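Local coordinates for protein citrate synthase (Metallosphaera sedula, PDB 6ABW) that probably catalyses the condensation of oxaloacetate with acetyl-CoA and water to give citrate and CoA, a step of the tricarboxylic acid cycle, at residues 145-150 against 171-176. Sequence-based numbering, arbitrary orientation.
Sequences NVLRAK and ASFSRT
Arg148 reaches from helix 128-151 to the C-terminal end of helix 164-173, where Arg148 NH2 donates to Ser172 O at 3.2 Å. The N-H...O angle of 158° is fairly straight, and the acceptor lies in the guanidinium plane, although the donor stands well above the carbonyl plane. A second, weak bond runs from Arg148 NH2 to OG of Ser174, the first residue past the helix and one with positive phi, at 3.0 Å, bent to 126°. The chain bends at chi3, which turns NE away from an extended course; NE then donates to Lys154 O, so the group is also tied to the loop following its own helix. Farther back along the chain, Arg148 CD lies 3.3 Å from Ala171 O. One residue earlier, Leu147 supplies the apolar half, its chi1 of 162° setting CG anti to the backbone N. Leu147 CD2 lies 3.9 Å from both Ser172 CB and Phe173 CE1, the Leu147 and Phe173 side chains crossing at about a right angle. Ser172 OG turns back to Phe168 O within its own helix. This is helix-helix packing in which an arginine binds a last-turn carbonyl of another helix, within the largely helical citrate synthase fold, away from the acetyl-CoA site.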
ATOM      1  N   ASN A 145       6.240  -8.315  18.259  1.00 10.13           N
ATOM      2  CA  ASN A 145       5.476  -7.359  19.052  1.00 10.99           C
ATOM      3  C   ASN A 145       3.987  -7.336  18.759  1.00 10.81           C
ATOM      4  O   ASN A 145       3.173  -7.085  19.614  1.00 10.13           O
ATOM      5  CB  ASN A 145       6.162  -6.014  19.066  1.00 12.53           C
ATOM      6  CG  ASN A 145       7.365  -6.053  20.010  1.00 15.30           C
ATOM      7  OD1 ASN A 145       7.190  -6.221  21.221  1.00 16.68           O
ATOM      8  ND2 ASN A 145       8.570  -6.119  19.431  1.00 15.12           N
ATOM      9  N   VAL A 146       3.625  -7.689  17.492  1.00 11.23           N
ATOM     10  CA  VAL A 146       2.240  -7.874  17.137  1.00 11.17           C
ATOM     11  C   VAL A 146       1.661  -9.057  17.930  1.00 11.46           C
ATOM     12  O   VAL A 146       0.576  -8.993  18.512  1.00 11.30           O
ATOM     13  CB  VAL A 146       2.100  -8.034  15.593  1.00 11.83           C
ATOM     14  CG1 VAL A 146       0.717  -8.596  15.187  1.00 13.92           C
ATOM     15  CG2 VAL A 146       2.304  -6.697  14.894  1.00 12.28           C
ATOM     16  N   LEU A 147       2.402 -10.146  18.016  1.00 11.00           N
ATOM     17  CA  LEU A 147       1.952 -11.289  18.798  1.00 12.05           C
ATOM     18  C   LEU A 147       1.767 -10.869  20.258  1.00 11.33           C
ATOM     19  O   LEU A 147       0.722 -11.197  20.920  1.00 11.32           O
ATOM     20  CB  LEU A 147       2.946 -12.454  18.649  1.00 12.94           C
ATOM     21  CG  LEU A 147       2.783 -13.516  19.787  1.00 14.63           C
ATOM     22  CD1 LEU A 147       1.480 -14.225  19.599  1.00 15.07           C
ATOM     23  CD2 LEU A 147       3.987 -14.448  19.742  1.00 16.17           C
ATOM     24  N   ARG A 148       2.792 -10.195  20.767  1.00 11.47           N
ATOM     25  CA  ARG A 148       2.810  -9.880  22.180  1.00 12.77           C
ATOM     26  C   ARG A 148       1.717  -8.854  22.580  1.00 12.84           C
ATOM     27  O   ARG A 148       1.021  -8.995  23.591  1.00 13.98           O
ATOM     28  CB  ARG A 148       4.207  -9.494  22.577  1.00 14.42           C
ATOM     29  CG  ARG A 148       5.140 -10.701  22.584  1.00 14.31           C
ATOM     30  CD  ARG A 148       6.564 -10.288  22.893  1.00 16.56           C
ATOM     31  NE  ARG A 148       6.743  -9.979  24.312  1.00 17.41           N
ATOM     32  CZ  ARG A 148       6.948 -10.884  25.272  1.00 20.75           C
ATOM     33  NH1 ARG A 148       7.032 -10.468  26.515  1.00 21.98           N
ATOM     34  NH2 ARG A 148       6.972 -12.202  25.030  1.00 23.85           N
ATOM     35  N   ALA A 149       1.487  -7.856  21.745  1.00 12.24           N
ATOM     36  CA  ALA A 149       0.329  -6.996  21.902  1.00 12.18           C
ATOM     37  C   ALA A 149      -0.996  -7.690  21.936  1.00 12.32           C
ATOM     38  O   ALA A 149      -1.849  -7.422  22.802  1.00 12.31           O
ATOM     39  CB  ALA A 149       0.310  -5.877  20.904  1.00 11.22           C
ATOM     40  N   LYS A 150      -1.201  -8.597  20.989  1.00 12.20           N
ATOM     41  CA  LYS A 150      -2.467  -9.302  20.907  1.00 12.93           C
ATOM     42  C   LYS A 150      -2.669 -10.229  22.136  1.00 14.96           C
ATOM     43  O   LYS A 150      -3.799 -10.386  22.593  1.00 16.42           O
ATOM     44  CB  LYS A 150      -2.590 -10.045  19.586  1.00 12.52           C
ATOM     45  CG  LYS A 150      -2.834  -9.107  18.417  1.00 12.62           C
ATOM     46  CD  LYS A 150      -2.896  -9.861  17.075  1.00 13.03           C
ATOM     47  CE  LYS A 150      -4.193 -10.630  16.857  1.00 13.10           C
ATOM     48  NZ  LYS A 150      -5.485  -9.888  16.953  1.00 14.36           N
ATOM     49  N   ALA A 171      12.281 -13.438  21.305  1.00 14.51           N
ATOM     50  CA  ALA A 171      11.520 -12.193  21.494  1.00 14.43           C
ATOM     51  C   ALA A 171      10.035 -12.504  21.568  1.00 14.65           C
ATOM     52  O   ALA A 171       9.300 -12.013  22.462  1.00 15.20           O
ATOM     53  CB  ALA A 171      11.804 -11.198  20.360  1.00 14.40           C
ATOM     54  N   SER A 172       9.565 -13.375  20.674  1.00 12.67           N
ATOM     55  CA  SER A 172       8.151 -13.761  20.677  1.00 12.48           C
ATOM     56  C   SER A 172       7.616 -14.358  21.998  1.00 13.87           C
ATOM     57  O   SER A 172       6.502 -14.028  22.459  1.00 12.93           O
ATOM     58  CB  SER A 172       7.861 -14.744  19.527  1.00 12.60           C
ATOM     59  OG  SER A 172       8.027 -14.098  18.267  1.00 12.45           O
ATOM     60  N   PHE A 173       8.420 -15.270  22.583  1.00 13.43           N
ATOM     61  CA  PHE A 173       7.889 -16.086  23.641  1.00 15.29           C
ATOM     62  C   PHE A 173       8.553 -15.937  25.028  1.00 17.99           C
ATOM     63  O   PHE A 173       8.036 -16.540  26.017  1.00 19.68           O
ATOM     64  CB  PHE A 173       8.025 -17.548  23.160  1.00 15.42           C
ATOM     65  CG  PHE A 173       7.182 -17.864  21.941  1.00 15.05           C
ATOM     66  CD1 PHE A 173       5.816 -17.683  21.991  1.00 16.06           C
ATOM     67  CD2 PHE A 173       7.755 -18.427  20.831  1.00 15.41           C
ATOM     68  CE1 PHE A 173       5.018 -17.996  20.883  1.00 16.93           C
ATOM     69  CE2 PHE A 173       6.966 -18.718  19.687  1.00 16.26           C
ATOM     70  CZ  PHE A 173       5.625 -18.490  19.724  1.00 15.09           C
ATOM     71  N   SER A 174       9.637 -15.201  25.107  1.00 21.29           N
ATOM     72  CA  SER A 174      10.395 -15.031  26.407  1.00 24.52           C
ATOM     73  C   SER A 174      10.796 -16.387  27.037  1.00 30.97           C
ATOM     74  O   SER A 174      10.574 -16.621  28.213  1.00 31.45           O
ATOM     75  CB  SER A 174       9.551 -14.295  27.439  1.00 24.10           C
ATOM     76  OG  SER A 174       9.049 -13.051  26.968  1.00 25.59           O
ATOM     77  N   ARG A 175      11.282 -17.304  26.236  1.00 30.60           N
ATOM     78  CA  ARG A 175      11.874 -18.518  26.738  1.00 31.34           C
ATOM     79  C   ARG A 175      12.870 -18.887  25.644  1.00 27.52           C
ATOM     80  O   ARG A 175      12.797 -18.367  24.533  1.00 25.89           O
ATOM     81  CB  ARG A 175      10.818 -19.600  26.969  1.00 34.81           C
ATOM     82  CG  ARG A 175      10.291 -20.149  25.675  1.00 40.09           C
ATOM     83  CD  ARG A 175       9.090 -21.067  25.821  1.00 48.42           C
ATOM     84  NE  ARG A 175       8.540 -21.273  24.476  1.00 50.95           N
ATOM     85  CZ  ARG A 175       9.077 -22.051  23.518  1.00 53.89           C
ATOM     86  NH1 ARG A 175      10.170 -22.807  23.733  1.00 48.06           N
ATOM     87  NH2 ARG A 175       8.478 -22.102  22.332  1.00 57.95           N
ATOM     88  N   THR A 176      13.830 -19.743  25.947  1.00 26.94           N
ATOM     89  CA  THR A 176      14.865 -20.099  24.972  1.00 24.96           C
ATOM     90  C   THR A 176      14.317 -21.280  24.214  1.00 25.38           C
ATOM     91  O   THR A 176      13.963 -22.289  24.793  1.00 25.24           O
ATOM     92  CB  THR A 176      16.218 -20.459  25.625  1.00 28.11           C
ATOM     93  OG1 THR A 176      16.666 -19.327  26.345  1.00 27.20           O
ATOM     94  CG2 THR A 176      17.282 -20.797  24.596  1.00 26.98           C
TER